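One contact in two related proteins. Structure 1 is putative oxidoreductase YfjR from Streptomyces aurantiacus, which acts as an imine reductase and probably uses NADPH as its cofactor: PDB 4OQZ (chain A, 1.96 Å), residues 112-117 and 135-140. Structure 2 is (S)-imine reductase from Streptomyces sp.: PDB 4OQY (chain B, 1.90 Å), residues 113-118 and 136-141. Both blocks share one frame: the second was fitted to the first on N, CA, C and O of the twelve residues, RMSD 0.32 Å. Numbering follows each deposited sequence.

Structure 1 (4OQZ).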
loop_
_atom_site.group_PDB
_atom_site.type_symbol
_atom_site.label_atom_id
_atom_site.label_comp_id
_atom_site.label_asym_id
_atom_site.label_seq_id
_atom_site.Cartn_x
_atom_site.Cartn_y
_atom_site.Cartn_z
ATOM N N THR A 112 -35.772 -7.133 8.500
ATOM C CA THR A 112 -34.887 -6.087 7.969
ATOM C C THR A 112 -33.438 -6.557 7.919
ATOM O O THR A 112 -32.955 -7.186 8.865
ATOM C CB THR A 112 -35.095 -4.674 8.581
ATOM O OG1 THR A 112 -34.333 -4.526 9.778
ATOM C CG2 THR A 112 -36.553 -4.308 8.807
ATOM N N HIS A 113 -32.758 -6.253 6.801
ATOM C CA HIS A 113 -31.369 -6.619 6.545
ATOM C C HIS A 113 -30.420 -5.426 6.681
ATOM O O HIS A 113 -30.582 -4.403 6.004
ATOM C CB HIS A 113 -31.243 -7.273 5.153
ATOM C CG HIS A 113 -29.838 -7.577 4.713
ATOM N ND1 HIS A 113 -29.324 -8.855 4.782
ATOM C CD2 HIS A 113 -28.917 -6.771 4.142
ATOM C CE1 HIS A 113 -28.100 -8.777 4.290
ATOM N NE2 HIS A 113 -27.814 -7.543 3.890
ATOM N N LEU A 114 -29.415 -5.583 7.550
ATOM C CA LEU A 114 -28.359 -4.602 7.735
ATOM C C LEU A 114 -27.108 -5.273 7.187
ATOM O O LEU A 114 -26.815 -6.410 7.558
ATOM C CB LEU A 114 -28.150 -4.241 9.230
ATOM C CG LEU A 114 -29.140 -3.253 9.873
ATOM C CD1 LEU A 114 -28.790 -3.017 11.329
ATOM C CD2 LEU A 114 -29.172 -1.912 9.144
ATOM N N THR A 115 -26.437 -4.630 6.231
ATOM C CA THR A 115 -25.191 -5.179 5.679
ATOM C C THR A 115 -24.063 -4.636 6.520
ATOM O O THR A 115 -24.049 -3.443 6.819
ATOM C CB THR A 115 -25.017 -4.799 4.195
ATOM O OG1 THR A 115 -26.172 -5.211 3.464
ATOM C CG2 THR A 115 -23.759 -5.414 3.578
ATOM N N GLY A 116 -23.128 -5.508 6.880
ATOM C CA GLY A 116 -21.955 -5.127 7.656
ATOM C C GLY A 116 -20.637 -5.504 7.008
ATOM O O GLY A 116 -20.518 -6.587 6.422
ATOM N N GLY A 117 -19.655 -4.605 7.124
ATOM C CA GLY A 117 -18.277 -4.837 6.692
ATOM C C GLY A 117 -17.311 -4.631 7.851
ATOM O O GLY A 117 -16.887 -3.493 8.075
ATOM N N SER A 135 -24.799 -0.659 6.163
ATOM C CA SER A 135 -25.694 -0.113 5.170
ATOM C C SER A 135 -27.047 -0.854 5.187
ATOM O O SER A 135 -27.127 -1.997 5.637
ATOM C CB SER A 135 -25.037 -0.035 3.793
ATOM O OG SER A 135 -24.887 -1.284 3.140
ATOM N N GLY A 136 -28.104 -0.148 4.805
ATOM C CA GLY A 136 -29.464 -0.671 4.829
ATOM C C GLY A 136 -30.407 0.286 5.523
ATOM O O GLY A 136 -30.077 1.468 5.643
ATOM N N PRO A 137 -31.582 -0.188 6.014
ATOM C CA PRO A 137 -32.554 0.735 6.631
ATOM C C PRO A 137 -32.087 1.428 7.912
ATOM O O PRO A 137 -31.812 0.772 8.924
ATOM C CB PRO A 137 -33.813 -0.128 6.799
ATOM C CG PRO A 137 -33.621 -1.288 5.850
ATOM C CD PRO A 137 -32.138 -1.551 5.939
ATOM N N ARG A 138 -31.987 2.778 7.837
ATOM C CA ARG A 138 -31.513 3.689 8.886
ATOM C C ARG A 138 -32.156 3.472 10.267
ATOM O O ARG A 138 -31.458 3.554 11.277
ATOM C CB ARG A 138 -31.624 5.160 8.411
ATOM C CG ARG A 138 -31.189 6.228 9.418
ATOM C CD ARG A 138 -29.763 6.689 9.216
ATOM N NE ARG A 138 -29.000 6.661 10.464
ATOM C CZ ARG A 138 -27.934 7.419 10.713
ATOM N NH1 ARG A 138 -27.300 7.325 11.874
ATOM N NH2 ARG A 138 -27.504 8.291 9.809
ATOM N N ALA A 139 -33.471 3.197 10.308
ATOM C CA ALA A 139 -34.215 2.975 11.556
ATOM C C ALA A 139 -33.732 1.752 12.342
ATOM O O ALA A 139 -33.664 1.827 13.573
ATOM C CB ALA A 139 -35.717 2.881 11.278
ATOM N N ALA A 140 -33.407 0.631 11.634
ATOM C CA ALA A 140 -32.905 -0.609 12.247
ATOM C C ALA A 140 -31.483 -0.393 12.780
ATOM O O ALA A 140 -31.178 -0.857 13.878
ATOM C CB ALA A 140 -32.919 -1.749 11.234
#
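Ser-135 O takes one hydrogen bond, from Thr-115 N at 2.8 Å, and a longer CA-H...O contact from Leu-114 CA. Ser-135 N bonds back to Thr-115 O, closing an antiparallel hydrogen-bonded pair. Here, in the Rossmann-type NAD-binding domain, strand 131-135 gives way to helix 138-151. The hydroxyl OG of Ser-135 turns to Ala-165 N and Asp-161 O, outside the two segments. Gly-136 has backbone angles at which a CB would hit the preceding carbonyl oxygen, and His-113 O too. Pro-137, the N-cap, sets CD 3.2 Å from His-113 O. Leu-114 CD2 lies 3.8 Å from Pro-137 O, and Leu-114 CG is 4.3 Å from Ala-140 CB. Thr-112 OG1 sits between its backbone N and carbonyl carbon (chi1 86°). That places it 3.4 Å from Ala-140 CB, buried with no polar partner.

Structure 2 (4OQY).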
loop_
_atom_site.group_PDB
_atom_site.type_symbol
_atom_site.label_atom_id
_atom_site.label_comp_id
_atom_site.label_asym_id
_atom_site.label_seq_id
_atom_site.Cartn_x
_atom_site.Cartn_y
_atom_site.Cartn_z
ATOM N N LYS B 113 -35.650 -7.628 8.354
ATOM C CA LYS B 113 -34.838 -6.485 7.929
ATOM C C LYS B 113 -33.398 -6.934 7.803
ATOM O O LYS B 113 -32.963 -7.821 8.531
ATOM C CB LYS B 113 -34.881 -5.393 8.995
ATOM C CG LYS B 113 -36.273 -4.988 9.437
ATOM C CD LYS B 113 -36.965 -4.257 8.318
ATOM C CE LYS B 113 -38.309 -3.739 8.759
ATOM N NZ LYS B 113 -38.879 -2.983 7.615
ATOM N N HIS B 114 -32.642 -6.298 6.925
ATOM C CA HIS B 114 -31.282 -6.720 6.652
ATOM C C HIS B 114 -30.354 -5.545 6.770
ATOM O O HIS B 114 -30.568 -4.528 6.121
ATOM C CB HIS B 114 -31.218 -7.245 5.258
ATOM C CG HIS B 114 -29.887 -7.763 4.842
ATOM N ND1 HIS B 114 -28.932 -6.975 4.239
ATOM C CD2 HIS B 114 -29.392 -9.021 4.834
ATOM C CE1 HIS B 114 -27.891 -7.719 3.915
ATOM N NE2 HIS B 114 -28.150 -8.965 4.261
ATOM N N LEU B 115 -29.339 -5.698 7.615
ATOM C CA LEU B 115 -28.219 -4.758 7.723
ATOM C C LEU B 115 -26.976 -5.421 7.178
ATOM O O LEU B 115 -26.588 -6.512 7.612
ATOM C CB LEU B 115 -27.940 -4.340 9.182
ATOM C CG LEU B 115 -28.996 -3.502 9.916
ATOM C CD1 LEU B 115 -28.596 -3.294 11.370
ATOM C CD2 LEU B 115 -29.254 -2.158 9.244
ATOM N N THR B 116 -26.346 -4.743 6.241
ATOM C CA THR B 116 -25.094 -5.196 5.679
ATOM C C THR B 116 -23.945 -4.640 6.526
ATOM O O THR B 116 -23.839 -3.420 6.742
ATOM C CB THR B 116 -24.933 -4.720 4.227
ATOM O OG1 THR B 116 -26.111 -5.049 3.475
ATOM C CG2 THR B 116 -23.727 -5.385 3.574
ATOM N N GLY B 117 -23.082 -5.545 6.977
ATOM C CA GLY B 117 -21.881 -5.177 7.728
ATOM C C GLY B 117 -20.628 -5.590 6.985
ATOM O O GLY B 117 -20.524 -6.726 6.538
ATOM N N GLY B 118 -19.682 -4.662 6.838
ATOM C CA GLY B 118 -18.343 -4.975 6.310
ATOM C C GLY B 118 -17.276 -4.756 7.393
ATOM O O GLY B 118 -16.896 -3.615 7.668
ATOM N N SER B 136 -24.738 -0.651 6.231
ATOM C CA SER B 136 -25.726 -0.047 5.356
ATOM C C SER B 136 -27.036 -0.828 5.430
ATOM O O SER B 136 -27.063 -2.004 5.789
ATOM C CB SER B 136 -25.213 0.107 3.914
ATOM O OG SER B 136 -25.014 -1.132 3.239
ATOM N N GLY B 137 -28.119 -0.151 5.069
ATOM C CA GLY B 137 -29.458 -0.682 5.266
ATOM C C GLY B 137 -30.383 0.368 5.846
ATOM O O GLY B 137 -30.026 1.543 5.927
ATOM N N PRO B 138 -31.583 -0.040 6.258
ATOM C CA PRO B 138 -32.515 0.975 6.735
ATOM C C PRO B 138 -32.014 1.726 7.983
ATOM O O PRO B 138 -31.585 1.119 8.971
ATOM C CB PRO B 138 -33.795 0.183 7.012
ATOM C CG PRO B 138 -33.403 -1.264 7.010
ATOM C CD PRO B 138 -32.200 -1.369 6.139
ATOM N N LYS B 139 -32.098 3.046 7.943
ATOM C CA LYS B 139 -31.515 3.837 9.000
ATOM C C LYS B 139 -32.238 3.604 10.323
ATOM O O LYS B 139 -31.583 3.505 11.352
ATOM C CB LYS B 139 -31.470 5.329 8.642
ATOM C CG LYS B 139 -30.834 6.247 9.700
ATOM C CD LYS B 139 -29.449 5.755 10.133
ATOM C CE LYS B 139 -28.498 6.755 10.800
ATOM N NZ LYS B 139 -29.203 7.867 11.488
ATOM N N ASP B 140 -33.566 3.489 10.309
ATOM C CA ASP B 140 -34.306 3.316 11.567
ATOM C C ASP B 140 -33.914 2.001 12.247
ATOM O O ASP B 140 -33.717 1.943 13.464
ATOM C CB ASP B 140 -35.826 3.430 11.358
ATOM C CG ASP B 140 -36.388 2.380 10.422
ATOM O OD1 ASP B 140 -35.644 1.850 9.561
ATOM O OD2 ASP B 140 -37.595 2.087 10.543
ATOM N N VAL B 141 -33.725 0.966 11.439
ATOM C CA VAL B 141 -33.273 -0.322 11.934
ATOM C C VAL B 141 -31.839 -0.211 12.481
ATOM O O VAL B 141 -31.539 -0.746 13.537
ATOM C CB VAL B 141 -33.322 -1.399 10.819
ATOM C CG1 VAL B 141 -32.782 -2.726 11.323
ATOM C CG2 VAL B 141 -34.741 -1.557 10.260
#
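Two groups meet Ser-136 O: Thr-116 N by a hydrogen bond of 2.9 Å and Leu-115 CA by a longer CA-H...O contact. Ser-136 N bonds back to Thr-116 O, closing an antiparallel hydrogen-bonded pair. The hydroxyl OG of Ser-136 turns to Ala-165 N and Asp-161 O, outside the two segments. Gly-137 has backbone angles at which a CB would hit the preceding carbonyl oxygen, and His-114 O too. Pro-138, the N-cap, sets CD 3.6 Å from His-114 O. Leu-115 CD2 lies 4.0 Å from Pro-138 O, and Leu-115 CG is 4.1 Å from Val-141 CG1. That methyl is anti to the backbone N of Val-141 (chi1 177°). The side chains of Lys-113 and Val-141 cross obliquely, with Val-141 CG2 3.8 Å from Lys-113 CG. Lys-113 NZ remains 6.0 Å from Asp-140 OD2, too far for a salt bridge.

How the two compare
The backbone keeps its course from structure 1 to structure 2. Both bonds between Thr-115(A) and Ser-135(A) recur between Thr-116(B) and Ser-136(B). Their side chains keep their places, as does that of Leu-114(A) with its counterpart Leu-115(B).

At the start of the strand, Thr-112(A) is exchanged for Lys-113(B). The CB atoms stand 0.9 Å apart after superposition. CG2 of Thr-112(A) and CG of Lys-113(B) fall near each other, 1.0 Å apart. OG1 of Thr-112(A) goes, and with it a buried hydroxyl that has no hydrogen-bond partner in structure 1. CE and NZ of Lys-113(B) come in, so the chain reaches further and ends in an amine.

The partner across the contact is Ala-140(A), exchanged for Val-141(B). Its CB stays, and CG1 and CG2 of Val-141(B) are added. Thr-112(A) touches Ala-140(A), and Lys-113(B) likewise touches Val-141(B). The leucine touch also persists, with Ala-140(A) CB 4.3 Å from Leu-114(A) CD2 and Val-141(B) CB 4.4 Å from Leu-115(B) CD2. The two extra methyls give the buried helix side more apolar bulk.

Next to it, exposed Ala-139(A) becomes Asp-140(B), which brings a carboxylate whose OD1 lies 3.6 Å from Pro-138(B) CB.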